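PDB 2D4R: coenzyme Q-binding protein COQ10 START domain-containing protein from Thermus thermophilus, which is of unknown function but, as a putative member of the START superfamily, may bind or carry a lipid-like or other hydrophobic ligand. Local coordinates for residues Leu31-Ser36 against Val131-Lys136; Arg50-Ala55 against Lys59-Glu64; Glu15-Leu20 against Trp91-Glu96. All blocks are in the same frame, centred on the assembly; numbering follows the deposited sequence.

Overall arrangement
All three contacts involve the one antiparallel sheet or what packs on it: helix 120-144 in contact 1, helix 14-22 in contact 3. Contact 3, the most buried, sets its helix on strand 86-95 with apolar and aromatic groups alone. Contact 1 is partly buried and joins the chain entering strand 34-43 to the long helix, by leucines inside and by water bridges farther out. Contact 2 is a hairpin held by backbone hydrogen bonds, with W51, W62 and the carboxylate of E64 on one face and mixed aliphatic and charged chains on the other. S36 and E35 pair with V52, linking contacts 1 and 2. W91 packs on L134 and L135, linking contacts 1 and 3.

Contact 1: Leu31-Ser36 against Val131-Lys136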
loop_
_atom_site.group_PDB
_atom_site.type_symbol
_atom_site.label_atom_id
_atom_site.label_comp_id
_atom_site.label_asym_id
_atom_site.label_seq_id
_atom_site.Cartn_x
_atom_site.Cartn_y
_atom_site.Cartn_z
ATOM N N LEU A 31 -7.365 -0.153 7.125
ATOM C CA LEU A 31 -7.453 0.268 5.727
ATOM C C LEU A 31 -8.915 0.263 5.257
ATOM O O LEU A 31 -9.463 -0.765 4.846
ATOM C CB LEU A 31 -6.610 -0.662 4.851
ATOM C CG LEU A 31 -5.188 -0.957 5.355
ATOM C CD1 LEU A 31 -4.458 -1.787 4.344
ATOM C CD2 LEU A 31 -4.423 0.327 5.603
ATOM N N LYS A 32 -9.548 1.424 5.327
ATOM C CA LYS A 32 -10.992 1.493 5.192
ATOM C C LYS A 32 -11.446 1.228 3.769
ATOM O O LYS A 32 -12.588 0.867 3.545
ATOM C CB LYS A 32 -11.491 2.861 5.655
ATOM C CG LYS A 32 -11.202 3.142 7.121
ATOM C CD LYS A 32 -11.988 2.206 8.045
ATOM C CE LYS A 32 -11.093 1.154 8.707
ATOM N NZ LYS A 32 -11.900 0.272 9.604
ATOM N N GLU A 33 -10.551 1.402 2.806
ATOM C CA GLU A 33 -10.908 1.210 1.407
ATOM C C GLU A 33 -10.607 -0.217 0.961
ATOM O O GLU A 33 -10.885 -0.594 -0.183
ATOM C CB GLU A 33 -10.139 2.199 0.529
ATOM C CG GLU A 33 -10.063 3.604 1.084
ATOM C CD GLU A 33 -9.840 4.643 0.006
ATOM O OE1 GLU A 33 -8.999 4.399 -0.885
ATOM O OE2 GLU A 33 -10.507 5.700 0.048
ATOM N N VAL A 34 -10.026 -1.000 1.869
ATOM C CA VAL A 34 -9.720 -2.398 1.598
ATOM C C VAL A 34 -10.765 -3.288 2.242
ATOM O O VAL A 34 -11.029 -3.176 3.440
ATOM C CB VAL A 34 -8.338 -2.790 2.150
ATOM C CG1 VAL A 34 -8.171 -4.293 2.118
ATOM C CG2 VAL A 34 -7.253 -2.131 1.322
ATOM N N GLU A 35 -11.347 -4.174 1.437
ATOM C CA GLU A 35 -12.390 -5.084 1.889
ATOM C C GLU A 35 -11.790 -6.403 2.370
ATOM O O GLU A 35 -12.239 -6.976 3.359
ATOM C CB GLU A 35 -13.362 -5.360 0.746
ATOM C CG GLU A 35 -14.373 -6.446 1.057
ATOM C CD GLU A 35 -14.825 -7.210 -0.176
ATOM O OE1 GLU A 35 -15.778 -6.755 -0.845
ATOM O OE2 GLU A 35 -14.229 -8.269 -0.475
ATOM N N SER A 36 -10.782 -6.889 1.654
ATOM C CA SER A 36 -10.104 -8.126 2.030
ATOM C C SER A 36 -8.616 -8.082 1.669
ATOM O O SER A 36 -8.239 -7.667 0.578
ATOM C CB SER A 36 -10.768 -9.337 1.359
ATOM O OG SER A 36 -10.603 -9.321 -0.040
ATOM N N VAL A 131 -3.604 5.588 -1.791
ATOM C CA VAL A 131 -2.307 5.491 -1.114
ATOM C C VAL A 131 -2.147 6.433 0.079
ATOM O O VAL A 131 -1.453 6.104 1.036
ATOM C CB VAL A 131 -1.113 5.729 -2.073
ATOM C CG1 VAL A 131 -1.100 4.674 -3.146
ATOM C CG2 VAL A 131 -1.180 7.111 -2.661
ATOM N N GLU A 132 -2.780 7.600 0.017
ATOM C CA GLU A 132 -2.839 8.494 1.171
ATOM C C GLU A 132 -3.552 7.805 2.336
ATOM O O GLU A 132 -3.136 7.925 3.495
ATOM C CB GLU A 132 -3.577 9.782 0.802
ATOM C CG GLU A 132 -2.716 10.825 0.115
ATOM C CD GLU A 132 -3.536 11.990 -0.411
ATOM O OE1 GLU A 132 -2.996 12.783 -1.209
ATOM O OE2 GLU A 132 -4.722 12.109 -0.030
ATOM N N SER A 133 -4.618 7.071 2.018
ATOM C CA SER A 133 -5.399 6.366 3.034
ATOM C C SER A 133 -4.686 5.124 3.552
ATOM O O SER A 133 -4.830 4.761 4.717
ATOM C CB SER A 133 -6.759 5.949 2.477
ATOM O OG SER A 133 -6.623 4.828 1.623
ATOM N N LEU A 134 -3.923 4.464 2.687
ATOM C CA LEU A 134 -3.144 3.322 3.142
ATOM C C LEU A 134 -2.181 3.793 4.219
ATOM O O LEU A 134 -1.883 3.059 5.157
ATOM C CB LEU A 134 -2.377 2.669 1.976
ATOM C CG LEU A 134 -3.170 1.733 1.046
ATOM C CD1 LEU A 134 -2.232 1.041 0.076
ATOM C CD2 LEU A 134 -3.912 0.684 1.862
ATOM N N LEU A 135 -1.721 5.032 4.098
ATOM C CA LEU A 135 -0.737 5.573 5.036
ATOM C C LEU A 135 -1.361 6.133 6.313
ATOM O O LEU A 135 -0.773 6.056 7.388
ATOM C CB LEU A 135 0.082 6.672 4.369
ATOM C CG LEU A 135 1.093 6.270 3.307
ATOM C CD1 LEU A 135 2.013 7.463 3.060
ATOM C CD2 LEU A 135 1.892 5.071 3.766
ATOM N N LYS A 136 -2.547 6.710 6.190
ATOM C CA LYS A 136 -3.265 7.194 7.358
ATOM C C LYS A 136 -3.742 5.990 8.168
ATOM O O LYS A 136 -3.801 6.035 9.394
ATOM C CB LYS A 136 -4.453 8.062 6.918
ATOM C CG LYS A 136 -5.214 8.719 8.056
ATOM C CD LYS A 136 -6.370 7.840 8.526
ATOM C CE LYS A 136 -7.233 8.587 9.517
ATOM N NZ LYS A 136 -7.589 9.930 8.989
HETATM O O HOH W 1 -7.560 3.922 5.565
HETATM O O HOH W 2 -8.115 2.475 3.242
#
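L31 lies beside L134 where a type I beta turn, L31 to V34, meets one side of helix 120-144. Their CA atoms, the closest CA pair of the two segments, are 5.9 Å apart. The turn is closed by the bond from V34 N to L31 O. The turn's backbone N-H groups reach the helix through two waters. One water accepts from K32 N and donates to S133 O. A second accepts from E33 N at 2.7 Å from that atom, and donates to S133 OG at 3.2 Å from the hydroxyl oxygen.

The apolar part is small. The CD2 methyl of L134 reaches the forked end of L31, 3.5 Å from L31 CD1 and 3.8 Å from L31 CD2. The two side chains meet at a slant. L31 has CG anti to its carbonyl carbon (chi1 -47°), which turns the fork toward the helix. V34 CG2 adds a looser touch on L134 CD2 at 4.4 Å. Farther out, E33 OE1 stands 3.5 Å from S133 OG. The hydroxyl's main protein partner is N130 O, one turn back, so it serves both its own helix and the water.

L134 also packs on W51 and W91 of the sheet. The arrangement is that of the Bet v 1-like fold, consistent with the putative START membership: a long C-terminal helix packs against a curved antiparallel sheet, here joined at its edge by the turn leading into strand 34-43.

Contact 2: Arg50-Ala55 against Lys59-Glu64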
loop_
_atom_site.group_PDB
_atom_site.type_symbol
_atom_site.label_atom_id
_atom_site.label_comp_id
_atom_site.label_asym_id
_atom_site.label_seq_id
_atom_site.Cartn_x
_atom_site.Cartn_y
_atom_site.Cartn_z
ATOM N N ARG A 50 -3.369 -11.328 -1.468
ATOM C CA ARG A 50 -4.528 -11.101 -2.328
ATOM C C ARG A 50 -5.332 -9.911 -1.801
ATOM O O ARG A 50 -5.853 -9.947 -0.695
ATOM C CB ARG A 50 -5.415 -12.358 -2.367
ATOM C CG ARG A 50 -6.709 -12.210 -3.185
ATOM C CD ARG A 50 -7.554 -13.494 -3.179
ATOM N NE ARG A 50 -6.753 -14.724 -3.217
ATOM C CZ ARG A 50 -6.377 -15.354 -4.330
ATOM N NH1 ARG A 50 -6.724 -14.878 -5.519
ATOM N NH2 ARG A 50 -5.650 -16.464 -4.255
ATOM N N TRP A 51 -5.414 -8.856 -2.598
ATOM C CA TRP A 51 -6.131 -7.654 -2.191
ATOM C C TRP A 51 -7.491 -7.563 -2.891
ATOM O O TRP A 51 -7.625 -7.882 -4.078
ATOM C CB TRP A 51 -5.303 -6.393 -2.511
ATOM C CG TRP A 51 -3.995 -6.255 -1.732
ATOM C CD1 TRP A 51 -2.962 -7.144 -1.704
ATOM C CD2 TRP A 51 -3.589 -5.147 -0.899
ATOM N NE1 TRP A 51 -1.945 -6.666 -0.917
ATOM C CE2 TRP A 51 -2.302 -5.444 -0.410
ATOM C CE3 TRP A 51 -4.194 -3.938 -0.520
ATOM C CZ2 TRP A 51 -1.599 -4.575 0.442
ATOM C CZ3 TRP A 51 -3.500 -3.076 0.326
ATOM C CH2 TRP A 51 -2.214 -3.402 0.796
ATOM N N VAL A 52 -8.499 -7.131 -2.142
ATOM C CA VAL A 52 -9.711 -6.607 -2.739
ATOM C C VAL A 52 -9.973 -5.234 -2.160
ATOM O O VAL A 52 -10.123 -5.082 -0.953
ATOM C CB VAL A 52 -10.949 -7.509 -2.459
ATOM C CG1 VAL A 52 -12.199 -6.860 -3.068
ATOM C CG2 VAL A 52 -10.737 -8.903 -3.037
ATOM N N ALA A 53 -10.025 -4.239 -3.035
ATOM C CA ALA A 53 -10.260 -2.866 -2.625
ATOM C C ALA A 53 -11.553 -2.375 -3.255
ATOM O O ALA A 53 -12.016 -2.910 -4.272
ATOM C CB ALA A 53 -9.076 -1.973 -3.056
ATOM N N VAL A 54 -12.149 -1.362 -2.642
ATOM C CA VAL A 54 -13.307 -0.735 -3.243
ATOM C C VAL A 54 -13.011 0.705 -3.611
ATOM O O VAL A 54 -12.471 1.466 -2.824
ATOM C CB VAL A 54 -14.533 -0.799 -2.316
ATOM C CG1 VAL A 54 -14.756 -2.244 -1.878
ATOM C CG2 VAL A 54 -14.353 0.120 -1.124
ATOM N N ALA A 55 -13.335 1.050 -4.846
ATOM C CA ALA A 55 -13.346 2.431 -5.283
ATOM C C ALA A 55 -14.652 2.650 -6.040
ATOM O O ALA A 55 -14.931 1.951 -7.011
ATOM C CB ALA A 55 -12.144 2.700 -6.188
ATOM N N LYS A 59 -15.590 -3.279 -6.955
ATOM C CA LYS A 59 -14.356 -3.736 -6.352
ATOM C C LYS A 59 -13.254 -3.987 -7.377
ATOM O O LYS A 59 -13.505 -4.343 -8.523
ATOM C CB LYS A 59 -14.613 -4.991 -5.500
ATOM C CG LYS A 59 -15.272 -6.160 -6.219
ATOM C CD LYS A 59 -15.337 -7.416 -5.334
ATOM C CE LYS A 59 -16.558 -7.440 -4.420
ATOM N NZ LYS A 59 -17.848 -7.489 -5.181
ATOM N N VAL A 60 -12.023 -3.768 -6.940
ATOM C CA VAL A 60 -10.849 -4.019 -7.749
ATOM C C VAL A 60 -10.002 -5.049 -7.012
ATOM O O VAL A 60 -9.740 -4.889 -5.828
ATOM C CB VAL A 60 -10.060 -2.711 -7.966
ATOM C CG1 VAL A 60 -8.777 -2.984 -8.727
ATOM C CG2 VAL A 60 -10.921 -1.721 -8.748
ATOM N N ARG A 61 -9.597 -6.109 -7.714
ATOM C CA ARG A 61 -8.959 -7.269 -7.100
ATOM C C ARG A 61 -7.595 -7.512 -7.740
ATOM O O ARG A 61 -7.461 -7.492 -8.960
ATOM C CB ARG A 61 -9.819 -8.524 -7.304
ATOM C CG ARG A 61 -11.252 -8.399 -6.858
ATOM C CD ARG A 61 -12.116 -9.479 -7.485
ATOM N NE ARG A 61 -13.112 -8.904 -8.389
ATOM C CZ ARG A 61 -14.430 -9.004 -8.224
ATOM N NH1 ARG A 61 -14.922 -9.665 -7.182
ATOM N NH2 ARG A 61 -15.257 -8.430 -9.092
ATOM N N TRP A 62 -6.578 -7.747 -6.921
ATOM C CA TRP A 62 -5.297 -8.139 -7.475
ATOM C C TRP A 62 -4.497 -9.008 -6.516
ATOM O O TRP A 62 -4.755 -9.035 -5.307
ATOM C CB TRP A 62 -4.483 -6.901 -7.889
ATOM C CG TRP A 62 -3.957 -6.085 -6.758
ATOM C CD1 TRP A 62 -2.673 -6.091 -6.263
ATOM C CD2 TRP A 62 -4.671 -5.098 -6.001
ATOM N NE1 TRP A 62 -2.547 -5.163 -5.254
ATOM C CE2 TRP A 62 -3.754 -4.539 -5.071
ATOM C CE3 TRP A 62 -6.000 -4.625 -6.017
ATOM C CZ2 TRP A 62 -4.119 -3.529 -4.175
ATOM C CZ3 TRP A 62 -6.360 -3.619 -5.124
ATOM C CH2 TRP A 62 -5.417 -3.080 -4.214
ATOM N N LEU A 63 -3.537 -9.737 -7.072
ATOM C CA LEU A 63 -2.544 -10.410 -6.263
ATOM C C LEU A 63 -1.294 -9.543 -6.257
ATOM O O LEU A 63 -1.004 -8.866 -7.234
ATOM C CB LEU A 63 -2.259 -11.801 -6.834
ATOM C CG LEU A 63 -3.446 -12.763 -6.631
ATOM C CD1 LEU A 63 -3.444 -13.857 -7.688
ATOM C CD2 LEU A 63 -3.376 -13.374 -5.236
ATOM N N GLU A 64 -0.574 -9.545 -5.140
ATOM C CA GLU A 64 0.557 -8.648 -4.966
ATOM C C GLU A 64 1.725 -9.398 -4.362
ATOM O O GLU A 64 1.568 -10.138 -3.397
ATOM C CB GLU A 64 0.176 -7.476 -4.057
ATOM C CG GLU A 64 1.217 -6.361 -4.010
ATOM C CD GLU A 64 0.792 -5.204 -3.127
ATOM O OE1 GLU A 64 1.318 -5.080 -2.003
ATOM O OE2 GLU A 64 -0.076 -4.423 -3.555
#
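W51 and W62 are directly paired across the hairpin, and their side chains share the sheet face with A53 and V60. W51 CB sits over the middle of the W62 six-membered ring, 3.5 Å from its centroid, a CH-pi contact. The indole planes are 18° from parallel, but offset so far that little of one ring covers the other. A53 CB meets the rim of W62 near its plane, 3.8 Å from CZ3. W62 CG lies between its backbone N and carbonyl carbon (chi1 71°), swinging the ring across to W51. E64 fixes its rotation: W62 NE1 donates to E64 OE2 over 3.1 Å, in the ring plane, at 174°. The same carboxylate lies tilted above the rim of W51, whose NE1 bonds to S49.

On the face of R50, V52 and R61, L63 CD2 lies over the centre of the R50 guanidinium, 3.7 Å from CZ. V52 CG2 runs beside R61 CG.

Four backbone bonds link W51 with W62 and A53 with V60. The chemistry is two-sided: aromatic packing steered by one buried carboxylate inward, and aliphatic contacts of charged chains outward. The straight W62 N-H bond holds that carboxylate against W51.

Contact 3: Glu15-Leu20 against Trp91-Glu96; sequences ERVYRL and WVFLPE
F93 lies flat against the backbone of helix 14-22, with one ring face over CA of Y18. This joins an N-terminal helix to strand 86-95 of the curved antiparallel sheet, as in the helix-grip fold of the Bet v 1-like superfamily. The CA atoms of Y18 and F93, the closest CA pair of the two segments, are 6.4 Å apart.

Y18 CA stands 3.9 Å from the centroid of the F93 ring and 17° off its normal, a CH-pi contact. The two aromatic rings form a T-shaped pair. The edge of Y18 is turned to the face of F93, with planes at 89° and centroids 5.5 Å apart. Y18 CD2 is the leading atom and lies 3.8 Å from F93 CD1. The tyrosine is placed by its first torsion, which holds CG opposite the backbone N (chi1 168°). Its hydroxyl bonds to D70, so the far end of the ring is held as well by that bond.

V17 takes a different side of the phenylalanine. It approaches the rim near the ring plane, while Y18 covers a face. V17 also packs on T100 and V102 of the next strand and on L138 of helix 120-144, so this small group ties both helices to the sheet. Replacing F93 by an alanine would probably open a gap beneath helix 14-22 and leave the Y18 edge and the V17 methyl without their aromatic partner.

All three touching residues are buried, and the contact between the segments is apolar. At the ring's rim, V17 CG1 comes within 3.7 Å of F93 CD2.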
loop_
_atom_site.group_PDB
_atom_site.type_symbol
_atom_site.label_atom_id
_atom_site.label_comp_id
_atom_site.label_asym_id
_atom_site.label_seq_id
_atom_site.Cartn_x
_atom_site.Cartn_y
_atom_site.Cartn_z
ATOM N N GLU A 15 11.860 1.473 12.612
ATOM C CA GLU A 15 11.864 0.019 12.679
ATOM C C GLU A 15 10.487 -0.487 13.093
ATOM O O GLU A 15 10.029 -1.532 12.625
ATOM C CB GLU A 15 12.918 -0.478 13.672
ATOM C CG GLU A 15 12.985 -2.006 13.740
ATOM C CD GLU A 15 14.403 -2.549 13.815
ATOM O OE1 GLU A 15 15.243 -1.948 14.527
ATOM O OE2 GLU A 15 14.676 -3.582 13.162
ATOM N N ARG A 16 9.829 0.261 13.974
ATOM C CA ARG A 16 8.526 -0.142 14.481
ATOM C C ARG A 16 7.456 0.092 13.416
ATOM O O ARG A 16 6.619 -0.769 13.178
ATOM C CB ARG A 16 8.191 0.638 15.752
ATOM C CG ARG A 16 6.873 0.244 16.434
ATOM C CD ARG A 16 6.724 0.988 17.775
ATOM N NE ARG A 16 7.961 0.908 18.549
ATOM C CZ ARG A 16 8.348 1.791 19.466
ATOM N NH1 ARG A 16 9.490 1.608 20.108
ATOM N NH2 ARG A 16 7.600 2.852 19.748
ATOM N N VAL A 17 7.495 1.252 12.770
ATOM C CA VAL A 17 6.548 1.555 11.703
ATOM C C VAL A 17 6.719 0.550 10.558
ATOM O O VAL A 17 5.743 0.054 9.999
ATOM C CB VAL A 17 6.750 3.002 11.171
ATOM C CG1 VAL A 17 5.715 3.330 10.083
ATOM C CG2 VAL A 17 6.637 4.000 12.332
ATOM N N TYR A 18 7.968 0.232 10.238
ATOM C CA TYR A 18 8.256 -0.726 9.195
ATOM C C TYR A 18 7.655 -2.086 9.541
ATOM O O TYR A 18 7.016 -2.710 8.697
ATOM C CB TYR A 18 9.769 -0.842 9.003
ATOM C CG TYR A 18 10.212 -2.004 8.141
ATOM C CD1 TYR A 18 10.628 -3.201 8.715
ATOM C CD2 TYR A 18 10.240 -1.900 6.752
ATOM C CE1 TYR A 18 11.067 -4.263 7.927
ATOM C CE2 TYR A 18 10.673 -2.953 5.959
ATOM C CZ TYR A 18 11.085 -4.128 6.550
ATOM O OH TYR A 18 11.521 -5.172 5.769
ATOM N N ARG A 19 7.851 -2.546 10.776
ATOM C CA ARG A 19 7.402 -3.896 11.160
ATOM C C ARG A 19 5.885 -4.019 11.184
ATOM O O ARG A 19 5.335 -5.054 10.836
ATOM C CB ARG A 19 7.952 -4.301 12.533
ATOM C CG ARG A 19 9.180 -5.221 12.498
ATOM C CD ARG A 19 8.888 -6.566 11.807
ATOM N NE ARG A 19 8.893 -7.708 12.729
ATOM C CZ ARG A 19 8.848 -8.989 12.353
ATOM N NH1 ARG A 19 8.857 -9.950 13.269
ATOM N NH2 ARG A 19 8.799 -9.313 11.066
ATOM N N LEU A 20 5.215 -2.954 11.604
ATOM C CA LEU A 20 3.763 -2.927 11.629
ATOM C C LEU A 20 3.146 -2.866 10.236
ATOM O O LEU A 20 2.028 -3.341 10.027
ATOM C CB LEU A 20 3.282 -1.736 12.448
ATOM C CG LEU A 20 3.508 -1.884 13.945
ATOM C CD1 LEU A 20 3.270 -0.549 14.633
ATOM C CD2 LEU A 20 2.573 -2.970 14.476
ATOM N N TRP A 91 7.367 0.960 -0.512
ATOM C CA TRP A 91 7.197 1.620 0.780
ATOM C C TRP A 91 8.604 1.836 1.364
ATOM O O TRP A 91 9.396 0.891 1.466
ATOM C CB TRP A 91 6.398 0.745 1.755
ATOM C CG TRP A 91 4.986 0.392 1.322
ATOM C CD1 TRP A 91 4.614 -0.283 0.192
ATOM C CD2 TRP A 91 3.779 0.612 2.069
ATOM N NE1 TRP A 91 3.262 -0.505 0.197
ATOM C CE2 TRP A 91 2.723 0.030 1.335
ATOM C CE3 TRP A 91 3.490 1.242 3.286
ATOM C CZ2 TRP A 91 1.401 0.049 1.779
ATOM C CZ3 TRP A 91 2.172 1.263 3.730
ATOM C CH2 TRP A 91 1.144 0.666 2.975
ATOM N N VAL A 92 8.921 3.069 1.736
ATOM C CA VAL A 92 10.180 3.333 2.430
ATOM C C VAL A 92 9.928 4.092 3.726
ATOM O O VAL A 92 8.998 4.896 3.826
ATOM C CB VAL A 92 11.180 4.151 1.544
ATOM C CG1 VAL A 92 11.541 3.344 0.283
ATOM C CG2 VAL A 92 10.572 5.531 1.172
ATOM N N PHE A 93 10.757 3.814 4.723
ATOM C CA PHE A 93 10.537 4.340 6.052
ATOM C C PHE A 93 11.782 5.092 6.477
ATOM O O PHE A 93 12.826 4.509 6.756
ATOM C CB PHE A 93 10.209 3.193 7.012
ATOM C CG PHE A 93 9.039 2.354 6.559
ATOM C CD1 PHE A 93 9.164 1.497 5.465
ATOM C CD2 PHE A 93 7.808 2.440 7.204
ATOM C CE1 PHE A 93 8.082 0.749 5.022
ATOM C CE2 PHE A 93 6.722 1.695 6.767
ATOM C CZ PHE A 93 6.857 0.845 5.670
ATOM N N LEU A 94 11.656 6.408 6.508
ATOM C CA LEU A 94 12.805 7.277 6.697
ATOM C C LEU A 94 12.795 7.905 8.085
ATOM O O LEU A 94 11.729 8.230 8.618
ATOM C CB LEU A 94 12.786 8.386 5.647
ATOM C CG LEU A 94 12.594 7.963 4.188
ATOM C CD1 LEU A 94 12.348 9.209 3.329
ATOM C CD2 LEU A 94 13.821 7.201 3.704
ATOM N N PRO A 95 13.983 8.095 8.683
ATOM C CA PRO A 95 14.039 8.702 10.015
ATOM C C PRO A 95 13.691 10.174 9.916
ATOM O O PRO A 95 14.258 10.893 9.101
ATOM C CB PRO A 95 15.483 8.472 10.458
ATOM C CG PRO A 95 16.243 8.344 9.192
ATOM C CD PRO A 95 15.316 7.686 8.210
ATOM N N GLU A 96 12.733 10.604 10.731
ATOM C CA GLU A 96 12.392 12.013 10.866
ATOM C C GLU A 96 12.116 12.302 12.343
ATOM O O GLU A 96 10.969 12.290 12.782
ATOM C CB GLU A 96 11.159 12.333 10.030
ATOM C CG GLU A 96 10.750 13.799 10.057
ATOM C CD GLU A 96 9.831 14.146 8.906
ATOM O OE1 GLU A 96 8.650 14.448 9.167
ATOM O OE2 GLU A 96 10.287 14.112 7.739
#